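Local structure of DNA repair protein RecO (Deinococcus radiodurans, 1U5K) at residues A[129-134]-A[209-214]; A[136-141]-A[215-220]; A[151-156]-A[170-175]; A[162-167]-A[177-182]. The protein probably takes part in DNA repair and in recombination through the RecF pathway, and carries a bound zinc ion. All coordinates share one frame; numbering follows the deposited sequence.

Interaction 1. Residues A[129-134]-A[209-214]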
loop_
_atom_site.group_PDB
_atom_site.type_symbol
_atom_site.label_atom_id
_atom_site.label_comp_id
_atom_site.label_asym_id
_atom_site.label_seq_id
_atom_site.Cartn_x
_atom_site.Cartn_y
_atom_site.Cartn_z
ATOM N N PRO A 129 20.169 9.772 -6.341
ATOM C CA PRO A 129 19.625 8.561 -5.719
ATOM C C PRO A 129 18.495 7.920 -6.517
ATOM O O PRO A 129 18.447 6.695 -6.464
ATOM C CB PRO A 129 19.230 9.005 -4.314
ATOM C CG PRO A 129 19.029 10.430 -4.444
ATOM C CD PRO A 129 20.032 10.946 -5.455
ATOM N N GLU A 130 17.703 8.668 -7.283
ATOM C CA GLU A 130 16.704 8.043 -8.143
ATOM C C GLU A 130 17.392 7.070 -9.096
ATOM O O GLU A 130 16.903 5.955 -9.312
ATOM C CB GLU A 130 15.869 9.047 -8.945
ATOM C CG GLU A 130 14.800 8.325 -9.754
ATOM C CD GLU A 130 14.061 9.186 -10.750
ATOM O OE1 GLU A 130 14.610 10.253 -11.063
ATOM O OE2 GLU A 130 12.943 8.843 -11.208
ATOM N N TRP A 131 18.527 7.489 -9.654
ATOM C CA TRP A 131 19.231 6.682 -10.638
ATOM C C TRP A 131 19.818 5.432 -9.975
ATOM O O TRP A 131 19.818 4.343 -10.562
ATOM C CB TRP A 131 20.306 7.452 -11.418
ATOM C CG TRP A 131 20.883 6.632 -12.521
ATOM C CD1 TRP A 131 22.174 6.239 -12.648
ATOM C CD2 TRP A 131 20.185 6.074 -13.639
ATOM N NE1 TRP A 131 22.321 5.455 -13.764
ATOM C CE2 TRP A 131 21.119 5.348 -14.403
ATOM C CE3 TRP A 131 18.855 6.114 -14.079
ATOM C CZ2 TRP A 131 20.774 4.659 -15.568
ATOM C CZ3 TRP A 131 18.507 5.405 -15.198
ATOM C CH2 TRP A 131 19.469 4.718 -15.955
ATOM N N VAL A 132 20.336 5.582 -8.763
ATOM C CA VAL A 132 20.799 4.413 -8.013
ATOM C C VAL A 132 19.646 3.410 -7.893
ATOM O O VAL A 132 19.810 2.217 -8.152
ATOM C CB VAL A 132 21.355 4.796 -6.634
ATOM C CG1 VAL A 132 21.818 3.592 -5.838
ATOM C CG2 VAL A 132 22.548 5.753 -6.764
ATOM N N ALA A 133 18.470 3.894 -7.514
ATOM C CA ALA A 133 17.339 2.998 -7.283
ATOM C C ALA A 133 16.854 2.328 -8.562
ATOM O O ALA A 133 16.561 1.135 -8.528
ATOM C CB ALA A 133 16.200 3.730 -6.576
ATOM N N LEU A 134 16.790 3.054 -9.677
ATOM C CA LEU A 134 16.481 2.466 -10.971
ATOM C C LEU A 134 17.436 1.332 -11.309
ATOM O O LEU A 134 17.034 0.211 -11.626
ATOM C CB LEU A 134 16.434 3.479 -12.116
ATOM C CG LEU A 134 15.062 4.089 -12.334
ATOM C CD1 LEU A 134 15.186 5.240 -13.299
ATOM C CD2 LEU A 134 13.971 3.087 -12.750
ATOM N N ALA A 209 13.656 12.968 -17.998
ATOM C CA ALA A 209 12.453 12.932 -18.815
ATOM C C ALA A 209 12.121 11.496 -19.204
ATOM O O ALA A 209 10.949 11.186 -19.342
ATOM C CB ALA A 209 12.613 13.784 -20.075
ATOM N N ASP A 210 13.121 10.641 -19.406
ATOM C CA ASP A 210 12.900 9.258 -19.816
ATOM C C ASP A 210 12.693 8.246 -18.689
ATOM O O ASP A 210 12.399 7.077 -18.934
ATOM C CB ASP A 210 14.049 8.782 -20.702
ATOM C CG ASP A 210 14.112 9.520 -22.027
ATOM O OD1 ASP A 210 13.061 9.811 -22.636
ATOM O OD2 ASP A 210 15.201 9.873 -22.518
ATOM N N ARG A 211 12.773 8.704 -17.449
ATOM C CA ARG A 211 12.713 7.781 -16.328
ATOM C C ARG A 211 11.325 7.231 -16.011
ATOM O O ARG A 211 11.244 6.059 -15.661
ATOM C CB ARG A 211 13.376 8.385 -15.099
ATOM C CG ARG A 211 14.873 8.514 -15.235
ATOM C CD ARG A 211 15.499 9.144 -14.021
ATOM N NE ARG A 211 16.876 9.505 -14.310
ATOM C CZ ARG A 211 17.761 9.977 -13.443
ATOM N NH1 ARG A 211 17.423 10.173 -12.181
ATOM N NH2 ARG A 211 19.004 10.201 -13.851
ATOM N N PRO A 212 10.257 8.019 -16.105
ATOM C CA PRO A 212 8.916 7.468 -15.872
ATOM C C PRO A 212 8.660 6.206 -16.700
ATOM O O PRO A 212 8.079 5.263 -16.168
ATOM C CB PRO A 212 7.984 8.642 -16.205
ATOM C CG PRO A 212 8.821 9.838 -15.845
ATOM C CD PRO A 212 10.204 9.471 -16.344
ATOM N N ALA A 213 9.121 6.157 -17.946
ATOM C CA ALA A 213 9.023 4.957 -18.774
ATOM C C ALA A 213 9.688 3.731 -18.141
ATOM O O ALA A 213 9.122 2.631 -18.149
ATOM C CB ALA A 213 9.621 5.216 -20.133
ATOM N N LEU A 214 10.878 3.945 -17.586
ATOM C CA LEU A 214 11.616 2.915 -16.862
ATOM C C LEU A 214 10.919 2.423 -15.592
ATOM O O LEU A 214 10.870 1.213 -15.360
ATOM C CB LEU A 214 13.030 3.379 -16.543
ATOM C CG LEU A 214 13.901 3.691 -17.762
ATOM C CD1 LEU A 214 15.272 4.172 -17.317
ATOM C CD2 LEU A 214 14.046 2.415 -18.580
#
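R211 extends from CG to NE toward helix 129-141 and brings its guanidinium up against E130 and W131. R211 NH1 donates to E130 OE1 at 3.0 Å in a salt bridge. The carboxylate oxygen lies near the guanidinium plane, but NH1 meets it from above the carboxylate, 46° out of that plane. W131 covers one guanidinium face, with CE3 3.9 Å from R211 NE and the two planes 33° apart.

The apolar part is tight and buried: L134 CD1 sits 3.8 Å from R211 CG, L134 CD2 reaches L214 CB at 3.9 Å, and L214 CD1 comes to the edge of the indole, 4.1 Å from CZ3 of W131. The side of the E130 carboxylate is looser, for E130 stays partly exposed while W131, L134 and L214 are buried. Both charged groups have further partners: R211 NH2 pairs with D128 in a second salt bridge and NE bonds to V206 O, while E130 OE2 accepts from W215 NE1.

Around the pair, helix 86-102 backs helix 129-141 through F91, which touches P129, E130 and A133, and helix 184-192 covers L214 with V186, F189 and L190.

Interaction 2. Residues A[136-141]-A[215-220]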
loop_
_atom_site.group_PDB
_atom_site.type_symbol
_atom_site.label_atom_id
_atom_site.label_comp_id
_atom_site.label_asym_id
_atom_site.label_seq_id
_atom_site.Cartn_x
_atom_site.Cartn_y
_atom_site.Cartn_z
ATOM N N MET A 136 19.569 -0.374 -9.406
ATOM C CA MET A 136 19.653 -1.439 -8.426
ATOM C C MET A 136 18.391 -2.294 -8.472
ATOM O O MET A 136 18.455 -3.518 -8.400
ATOM C CB MET A 136 19.868 -0.841 -7.033
ATOM C CG MET A 136 21.222 -0.134 -6.914
ATOM S SD MET A 136 22.597 -1.237 -7.163
ATOM C CE MET A 136 22.698 -1.928 -5.672
ATOM N N SER A 137 17.244 -1.651 -8.642
ATOM C CA SER A 137 16.006 -2.400 -8.766
ATOM C C SER A 137 15.999 -3.323 -10.002
ATOM O O SER A 137 15.675 -4.520 -9.903
ATOM C CB SER A 137 14.827 -1.435 -8.524
ATOM O OG SER A 137 14.577 -0.731 -9.721
ATOM N N TYR A 138 16.481 -2.845 -11.147
ATOM C CA TYR A 138 16.594 -3.686 -12.338
ATOM C C TYR A 138 17.637 -4.791 -12.166
ATOM O O TYR A 138 17.408 -5.954 -12.524
ATOM C CB TYR A 138 16.866 -2.853 -13.597
ATOM C CG TYR A 138 15.657 -2.319 -14.307
ATOM C CD1 TYR A 138 15.028 -1.169 -13.862
ATOM C CD2 TYR A 138 15.116 -2.972 -15.426
ATOM C CE1 TYR A 138 13.907 -0.696 -14.508
ATOM C CE2 TYR A 138 14.017 -2.475 -16.106
ATOM C CZ TYR A 138 13.405 -1.331 -15.632
ATOM O OH TYR A 138 12.308 -0.776 -16.251
ATOM N N LYS A 139 18.755 -4.449 -11.540
ATOM C CA LYS A 139 19.768 -5.442 -11.243
ATOM C C LYS A 139 19.265 -6.574 -10.367
ATOM O O LYS A 139 19.601 -7.728 -10.603
ATOM C CB LYS A 139 21.021 -4.825 -10.619
ATOM C CG LYS A 139 22.220 -5.747 -10.664
ATOM C CD LYS A 139 23.002 -5.706 -11.971
ATOM C CE LYS A 139 24.150 -6.708 -11.932
ATOM N NZ LYS A 139 24.643 -7.087 -13.271
ATOM N N LEU A 140 18.451 -6.251 -9.367
ATOM C CA LEU A 140 17.905 -7.280 -8.497
ATOM C C LEU A 140 16.990 -8.243 -9.254
ATOM O O LEU A 140 16.825 -9.372 -8.826
ATOM C CB LEU A 140 17.153 -6.681 -7.308
ATOM C CG LEU A 140 17.987 -6.016 -6.221
ATOM C CD1 LEU A 140 17.245 -4.952 -5.401
ATOM C CD2 LEU A 140 18.639 -7.055 -5.330
ATOM N N LEU A 141 16.362 -7.829 -10.350
ATOM C CA LEU A 141 15.602 -8.761 -11.171
ATOM C C LEU A 141 16.383 -10.003 -11.590
ATOM O O LEU A 141 15.814 -11.098 -11.685
ATOM C CB LEU A 141 15.041 -8.084 -12.422
ATOM C CG LEU A 141 14.193 -6.818 -12.268
ATOM C CD1 LEU A 141 13.832 -6.216 -13.622
ATOM C CD2 LEU A 141 12.939 -7.189 -11.528
ATOM N N TRP A 215 10.363 3.341 -14.806
ATOM C CA TRP A 215 9.625 2.973 -13.610
ATOM C C TRP A 215 8.383 2.195 -14.001
ATOM O O TRP A 215 8.042 1.214 -13.347
ATOM C CB TRP A 215 9.216 4.171 -12.753
ATOM C CG TRP A 215 10.346 4.726 -11.968
ATOM C CD1 TRP A 215 10.876 5.981 -12.107
ATOM C CD2 TRP A 215 11.120 4.064 -10.959
ATOM N NE1 TRP A 215 11.921 6.139 -11.236
ATOM C CE2 TRP A 215 12.090 4.986 -10.512
ATOM C CE3 TRP A 215 11.111 2.787 -10.392
ATOM C CZ2 TRP A 215 13.032 4.668 -9.542
ATOM C CZ3 TRP A 215 12.052 2.473 -9.415
ATOM C CH2 TRP A 215 13.021 3.405 -9.019
ATOM N N ARG A 216 7.718 2.614 -15.071
ATOM C CA ARG A 216 6.466 1.993 -15.479
ATOM C C ARG A 216 6.678 0.559 -15.929
ATOM O O ARG A 216 5.921 -0.336 -15.557
ATOM C CB ARG A 216 5.732 2.816 -16.535
ATOM C CG ARG A 216 4.952 3.986 -15.945
ATOM C CD ARG A 216 3.861 4.552 -16.847
ATOM N NE ARG A 216 4.445 4.927 -18.132
ATOM C CZ ARG A 216 5.002 6.103 -18.390
ATOM N NH1 ARG A 216 5.023 7.062 -17.471
ATOM N NH2 ARG A 216 5.525 6.322 -19.587
ATOM N N ALA A 217 7.733 0.334 -16.698
ATOM C CA ALA A 217 8.024 -0.982 -17.229
ATOM C C ALA A 217 8.347 -1.935 -16.081
ATOM O O ALA A 217 7.847 -3.065 -16.047
ATOM C CB ALA A 217 9.155 -0.891 -18.198
ATOM N N LEU A 218 9.135 -1.436 -15.135
ATOM C CA LEU A 218 9.493 -2.187 -13.939
ATOM C C LEU A 218 8.246 -2.621 -13.163
ATOM O O LEU A 218 8.150 -3.793 -12.805
ATOM C CB LEU A 218 10.463 -1.397 -13.063
ATOM C CG LEU A 218 10.882 -2.054 -11.749
ATOM C CD1 LEU A 218 11.734 -3.230 -12.064
ATOM C CD2 LEU A 218 11.551 -1.052 -10.807
ATOM N N GLU A 219 7.303 -1.702 -12.949
ATOM C CA GLU A 219 6.077 -1.945 -12.203
ATOM C C GLU A 219 5.197 -3.000 -12.873
ATOM O O GLU A 219 4.714 -3.903 -12.199
ATOM C CB GLU A 219 5.267 -0.656 -12.050
ATOM C CG GLU A 219 5.855 0.341 -11.072
ATOM C CD GLU A 219 4.998 1.592 -10.925
ATOM O OE1 GLU A 219 4.202 1.650 -9.977
ATOM O OE2 GLU A 219 5.071 2.511 -11.759
ATOM N N LYS A 220 5.005 -2.881 -14.183
ATOM C CA LYS A 220 4.200 -3.817 -14.946
ATOM C C LYS A 220 4.827 -5.211 -14.922
ATOM O O LYS A 220 4.166 -6.207 -14.624
ATOM C CB LYS A 220 4.072 -3.340 -16.401
ATOM C CG LYS A 220 3.142 -4.160 -17.285
ATOM C CD LYS A 220 1.784 -4.455 -16.673
ATOM C CE LYS A 220 0.814 -3.297 -16.572
ATOM N NZ LYS A 220 -0.530 -3.873 -16.236
#
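The Y138 ring carries L218 on one face. CD1 of L218 stands 4.3 Å from the ring centroid and 14° off the normal, a CH-pi contact displaced toward the rim, and L218 CB adds a touch at 3.8 Å to Y138 CE1. F189, of helix 184-192, meets the same ring edge-to-face. The second flat group, the W215 indole, takes a lesser part: S137 OG approaches its CZ3 obliquely at 4.1 Å.

The side chains of Y138 and L218 run antiparallel alongside each other, which carries the phenol oxygen up to the facing backbone. There OH is hydrogen-bonded to L214 O and lies 3.7 Å from CB of A217, so a buried polar atom has a partner.

L218 has CG anti to its backbone N (chi1 178°), and its two methyls part from there. CD1 goes on to L141 CD1 at 4.0 Å. CD2 presses on S137 OG at 3.2 Å, a close approach. That hydroxyl, set between its own N and carbonyl carbon, bonds back to L134 O one turn earlier and more weakly to A133 O.

The local axes pass 11.3 Å apart, and the helices run in broadly the same direction at 33°. On other sides helix 110-125 packs on M136 and L140, and helix 86-102 on S137. With L218 buried among S137, Y138 and L141 and these other helices close by, the contact is part of the core of an alpha-helical bundle, here in the C-terminal part of RecO.

Interaction 3. Residues A[151-156]-A[170-175]. With ZN (zinc ion), chain C.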
loop_
_atom_site.group_PDB
_atom_site.type_symbol
_atom_site.label_atom_id
_atom_site.label_comp_id
_atom_site.label_asym_id
_atom_site.label_seq_id
_atom_site.Cartn_x
_atom_site.Cartn_y
_atom_site.Cartn_z
ATOM N N ALA A 151 15.191 -10.102 -25.647
ATOM C CA ALA A 151 15.715 -10.468 -26.955
ATOM C C ALA A 151 14.634 -10.716 -28.005
ATOM O O ALA A 151 14.911 -10.585 -29.189
ATOM C CB ALA A 151 16.622 -11.697 -26.845
ATOM N N ARG A 152 13.410 -11.039 -27.599
ATOM C CA ARG A 152 12.333 -11.334 -28.537
ATOM C C ARG A 152 10.997 -10.699 -28.152
ATOM O O ARG A 152 10.692 -10.532 -26.976
ATOM C CB ARG A 152 12.166 -12.847 -28.651
ATOM C CG ARG A 152 13.384 -13.588 -29.187
ATOM C CD ARG A 152 13.094 -15.072 -29.330
ATOM N NE ARG A 152 14.060 -15.835 -30.121
ATOM C CZ ARG A 152 14.189 -15.845 -31.447
ATOM N NH1 ARG A 152 13.450 -15.097 -32.263
ATOM N NH2 ARG A 152 15.133 -16.619 -31.968
ATOM N N CYS A 153 10.200 -10.327 -29.148
ATOM C CA CYS A 153 8.880 -9.772 -28.903
ATOM C C CYS A 153 8.097 -10.751 -28.041
ATOM O O CYS A 153 8.062 -11.952 -28.311
ATOM C CB CYS A 153 8.153 -9.512 -30.226
ATOM S SG CYS A 153 6.402 -9.126 -30.086
ATOM N N ALA A 154 7.464 -10.216 -27.004
ATOM C CA ALA A 154 6.745 -11.037 -26.043
ATOM C C ALA A 154 5.516 -11.689 -26.678
ATOM O O ALA A 154 4.986 -12.652 -26.137
ATOM C CB ALA A 154 6.321 -10.187 -24.860
ATOM N N ARG A 155 5.057 -11.194 -27.824
ATOM C CA ARG A 155 3.878 -11.778 -28.455
ATOM C C ARG A 155 4.237 -12.755 -29.576
ATOM O O ARG A 155 3.867 -13.920 -29.505
ATOM C CB ARG A 155 2.956 -10.661 -28.944
ATOM C CG ARG A 155 1.719 -11.102 -29.697
ATOM C CD ARG A 155 0.663 -10.034 -29.810
ATOM N NE ARG A 155 -0.586 -10.398 -30.485
ATOM C CZ ARG A 155 -0.824 -10.230 -31.788
ATOM N NH1 ARG A 155 0.131 -9.808 -32.588
ATOM N NH2 ARG A 155 -2.019 -10.480 -32.308
ATOM N N CYS A 156 4.928 -12.301 -30.616
ATOM C CA CYS A 156 5.217 -13.136 -31.775
ATOM C C CYS A 156 6.620 -13.739 -31.815
ATOM O O CYS A 156 6.895 -14.598 -32.648
ATOM C CB CYS A 156 5.023 -12.334 -33.051
ATOM S SG CYS A 156 6.330 -11.153 -33.422
ATOM N N GLN A 170 7.196 -6.565 -20.805
ATOM C CA GLN A 170 8.401 -6.952 -21.524
ATOM C C GLN A 170 8.585 -5.957 -22.669
ATOM O O GLN A 170 8.373 -4.767 -22.454
ATOM C CB GLN A 170 8.233 -8.409 -21.966
ATOM C CG GLN A 170 8.179 -9.344 -20.791
ATOM C CD GLN A 170 8.092 -10.832 -21.066
ATOM O OE1 GLN A 170 8.062 -11.590 -20.115
ATOM N NE2 GLN A 170 8.117 -11.268 -22.315
ATOM N N LEU A 171 8.847 -6.424 -23.893
ATOM C CA LEU A 171 8.920 -5.585 -25.085
ATOM C C LEU A 171 8.210 -6.226 -26.288
ATOM O O LEU A 171 8.163 -7.444 -26.399
ATOM C CB LEU A 171 10.377 -5.363 -25.455
ATOM C CG LEU A 171 11.284 -4.695 -24.405
ATOM C CD1 LEU A 171 12.704 -4.870 -24.877
ATOM C CD2 LEU A 171 10.945 -3.237 -24.221
ATOM N N LEU A 172 7.655 -5.405 -27.170
ATOM C CA LEU A 172 6.930 -5.828 -28.366
ATOM C C LEU A 172 7.632 -5.313 -29.611
ATOM O O LEU A 172 8.252 -4.246 -29.575
ATOM C CB LEU A 172 5.497 -5.297 -28.363
ATOM C CG LEU A 172 4.618 -5.859 -27.256
ATOM C CD1 LEU A 172 3.293 -5.116 -27.218
ATOM C CD2 LEU A 172 4.487 -7.365 -27.377
ATOM N N CYS A 173 7.500 -6.039 -30.725
ATOM C CA CYS A 173 7.996 -5.552 -32.013
ATOM C C CYS A 173 7.050 -4.511 -32.595
ATOM O O CYS A 173 5.915 -4.330 -32.141
ATOM C CB CYS A 173 8.202 -6.698 -33.017
ATOM S SG CYS A 173 6.668 -7.408 -33.655
ATOM N N SER A 174 7.518 -3.854 -33.651
ATOM C CA SER A 174 6.777 -2.784 -34.311
ATOM C C SER A 174 5.439 -3.280 -34.856
ATOM O O SER A 174 4.475 -2.525 -34.892
ATOM C CB SER A 174 7.624 -2.117 -35.405
ATOM O OG SER A 174 7.805 -2.991 -36.516
ATOM N N LYS A 175 5.335 -4.564 -35.185
ATOM C CA LYS A 175 4.095 -5.103 -35.705
ATOM C C LYS A 175 3.078 -5.436 -34.620
ATOM O O LYS A 175 1.888 -5.283 -34.852
ATOM C CB LYS A 175 4.368 -6.336 -36.573
ATOM C CG LYS A 175 5.215 -6.097 -37.813
ATOM C CD LYS A 175 4.556 -5.336 -38.951
ATOM C CE LYS A 175 5.373 -5.427 -40.261
ATOM N NZ LYS A 175 4.876 -6.511 -41.201
HETATM ZN ZN ZN C . 5.761 -9.166 -32.439
HETATM O O HOH W 1 10.142 -9.145 -24.620
#
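C153 and C173 lie side by side on the zinc ion, their CB atoms touching, and with C156 supply three of its four sulfur ligands. The metal bonds are 2.4 Å from C153 SG, 2.3 Å from C156 SG and 2.3 Å from C173 SG; C176 completes the site. C153 SG is anti to its backbone N, whereas the sulfurs of C156 and C173 stand between N and carbonyl carbon.

Backbone N-H groups then grip the sulfur of C153. C173 N donates to it across the contact at 3.3 Å with an angle of 165°, R155 N donates from its own segment at 3.3 Å, and C156 N does so at a longer 3.5 Å. Together with the zinc, these three donors would be expected to help stabilise the thiolate. This turn of backbone around the first cysteine of a C-x-x-C pair is a zinc knuckle, and the two pairs next to the small hairpin 163-164/171-172 are consistent with a zinc-ribbon fold.

Main chain also meets main chain. A154 N donates to L171 O at 2.9 Å, and a water bridges R152 O and L171 N.

Of the van der Waals contacts, L172 makes most: its CD2 lies 3.8 Å from C153 SG and also touches A154 and the backbone and CB of R155. Q170, extended beyond CG, lays its amide NE2 against the methyl of A154.

Interaction 4. Residues A[162-167]-A[177-182]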
loop_
_atom_site.group_PDB
_atom_site.type_symbol
_atom_site.label_atom_id
_atom_site.label_comp_id
_atom_site.label_asym_id
_atom_site.label_seq_id
_atom_site.Cartn_x
_atom_site.Cartn_y
_atom_site.Cartn_z
ATOM N N GLU A 162 11.494 -3.216 -29.911
ATOM C CA GLU A 162 11.844 -1.882 -29.454
ATOM C C GLU A 162 10.697 -1.149 -28.772
ATOM O O GLU A 162 10.829 0.024 -28.426
ATOM C CB GLU A 162 12.314 -1.063 -30.655
ATOM C CG GLU A 162 13.515 -1.638 -31.381
ATOM C CD GLU A 162 14.053 -0.710 -32.459
ATOM O OE1 GLU A 162 13.269 0.077 -33.030
ATOM O OE2 GLU A 162 15.278 -0.743 -32.707
ATOM N N HIS A 163 9.558 -1.816 -28.611
ATOM C CA HIS A 163 8.373 -1.101 -28.152
ATOM C C HIS A 163 7.877 -1.554 -26.784
ATOM O O HIS A 163 8.089 -2.710 -26.393
ATOM C CB HIS A 163 7.220 -1.235 -29.147
ATOM C CG HIS A 163 7.529 -0.704 -30.515
ATOM N ND1 HIS A 163 6.788 0.307 -31.089
ATOM C CD2 HIS A 163 8.441 -1.078 -31.446
ATOM C CE1 HIS A 163 7.258 0.562 -32.296
ATOM N NE2 HIS A 163 8.260 -0.264 -32.540
ATOM N N PRO A 164 7.153 -0.659 -26.114
ATOM C CA PRO A 164 6.537 -0.966 -24.819
ATOM C C PRO A 164 5.537 -2.109 -24.928
ATOM O O PRO A 164 4.905 -2.256 -25.974
ATOM C CB PRO A 164 5.799 0.323 -24.447
ATOM C CG PRO A 164 6.389 1.383 -25.287
ATOM C CD PRO A 164 6.834 0.713 -26.543
ATOM N N ASP A 165 5.421 -2.887 -23.856
ATOM C CA ASP A 165 4.504 -4.007 -23.697
ATOM C C ASP A 165 3.586 -3.648 -22.523
ATOM O O ASP A 165 3.935 -3.929 -21.381
ATOM C CB ASP A 165 5.330 -5.258 -23.361
ATOM C CG ASP A 165 4.483 -6.428 -22.992
ATOM O OD1 ASP A 165 3.270 -6.351 -23.294
ATOM O OD2 ASP A 165 4.944 -7.443 -22.409
ATOM N N PRO A 166 2.450 -3.004 -22.761
ATOM C CA PRO A 166 1.549 -2.626 -21.663
ATOM C C PRO A 166 0.890 -3.799 -20.946
ATOM O O PRO A 166 0.519 -3.636 -19.780
ATOM C CB PRO A 166 0.532 -1.672 -22.314
ATOM C CG PRO A 166 0.746 -1.719 -23.778
ATOM C CD PRO A 166 2.021 -2.480 -24.070
ATOM N N LEU A 167 0.784 -4.969 -21.570
ATOM C CA LEU A 167 0.175 -6.124 -20.910
ATOM C C LEU A 167 1.098 -6.935 -20.007
ATOM O O LEU A 167 0.733 -7.325 -18.901
ATOM C CB LEU A 167 -0.527 -6.991 -21.959
ATOM C CG LEU A 167 -1.551 -6.143 -22.731
ATOM C CD1 LEU A 167 -2.301 -6.923 -23.812
ATOM C CD2 LEU A 167 -2.581 -5.469 -21.818
ATOM N N ALA A 177 2.992 -3.908 -31.616
ATOM C CA ALA A 177 2.874 -2.747 -30.750
ATOM C C ALA A 177 1.882 -1.717 -31.297
ATOM O O ALA A 177 1.710 -1.563 -32.501
ATOM C CB ALA A 177 4.232 -2.116 -30.577
ATOM N N ALA A 178 1.193 -1.040 -30.389
ATOM C CA ALA A 178 0.323 0.072 -30.736
ATOM C C ALA A 178 0.902 1.386 -30.214
ATOM O O ALA A 178 0.282 2.428 -30.396
ATOM C CB ALA A 178 -1.053 -0.155 -30.130
ATOM N N LEU A 179 2.028 1.336 -29.510
ATOM C CA LEU A 179 2.714 2.531 -29.032
ATOM C C LEU A 179 4.045 2.749 -29.743
ATOM O O LEU A 179 4.630 1.801 -30.259
ATOM C CB LEU A 179 2.953 2.411 -27.527
ATOM C CG LEU A 179 1.700 2.340 -26.656
ATOM C CD1 LEU A 179 2.120 2.048 -25.214
ATOM C CD2 LEU A 179 0.950 3.651 -26.776
ATOM N N PRO A 180 4.523 3.991 -29.792
ATOM C CA PRO A 180 5.816 4.285 -30.422
ATOM C C PRO A 180 6.996 3.630 -29.713
ATOM O O PRO A 180 6.892 3.304 -28.542
ATOM C CB PRO A 180 5.950 5.814 -30.342
ATOM C CG PRO A 180 4.761 6.327 -29.612
ATOM C CD PRO A 180 3.835 5.194 -29.290
ATOM N N PRO A 181 8.129 3.489 -30.386
ATOM C CA PRO A 181 9.267 2.786 -29.800
ATOM C C PRO A 181 9.843 3.539 -28.600
ATOM O O PRO A 181 9.654 4.749 -28.508
ATOM C CB PRO A 181 10.273 2.711 -30.947
ATOM C CG PRO A 181 9.860 3.724 -31.953
ATOM C CD PRO A 181 8.426 4.023 -31.724
ATOM N N TYR A 182 10.437 2.810 -27.659
ATOM C CA TYR A 182 11.224 3.455 -26.629
ATOM C C TYR A 182 12.375 4.196 -27.302
ATOM O O TYR A 182 12.940 3.701 -28.279
ATOM C CB TYR A 182 11.811 2.414 -25.690
ATOM C CG TYR A 182 10.853 1.818 -24.692
ATOM C CD1 TYR A 182 10.685 0.447 -24.609
ATOM C CD2 TYR A 182 10.142 2.617 -23.808
ATOM C CE1 TYR A 182 9.814 -0.098 -23.683
ATOM C CE2 TYR A 182 9.319 2.073 -22.839
ATOM C CZ TYR A 182 9.157 0.704 -22.773
ATOM O OH TYR A 182 8.306 0.127 -21.846
HETATM O O HOH W 2 3.130 -0.921 -27.700
HETATM O O HOH W 3 7.362 -2.435 -21.598
#
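H163 and P164 pack against A177, L179, P181 and Y182 in a surface contact between the small hairpin of the zinc-ribbon-like module and the loop that leads from its second cysteine pair to helix 184-192. Two hydrogen bonds fix the register. H163, with CG beside its own backbone N (chi1 -60°), donates from ND1 to L179 O at 2.8 Å; the bond is nearly straight at 166° and the oxygen lies in the imidazole plane. Y182 N donates to E162 O at 2.9 Å.

Prolines and rings pair in two places. P181 lies over one face of H163, its CB 4.0 Å from the ring centroid, while A177 CB closes on H163 CB at 3.4 Å. P164 in turn covers one face of Y182 with CG 3.9 Å from the centroid. L179 CD1 touches P164 CB at 4.1 Å and P166 CG more loosely, and L179 also packs on P19 of the second subunit.

Two waters add bridges: one joins backbone P164 O to L179 N, and the other links backbone D165 N to the phenol, sitting at the edge of the Y182 ring, 2.7 Å from Y182 OH and 3.0 Å from D165 N.

How the interactions relate
Helix 129-141 supplies the first segments of interactions 1 and 2, whose loops close only when the chain returns as helix 211-225. The two cross, because their segments alternate, and they form one continuous helix pair. Nested inside both loops is the zinc-binding module. There interaction 3 opens at 151-156, interaction 4 opens at 162-167, interaction 3 closes at 170-175 and interaction 4 closes at 177-182, so these two cross as well. They share the hairpin 163-164/171-172, where L172 N bonds to H163 O. Interaction 4 also joins the module to helix 211-225: Y182 packs on A213 and A217, and K220 touches the backbone of P166 and L167.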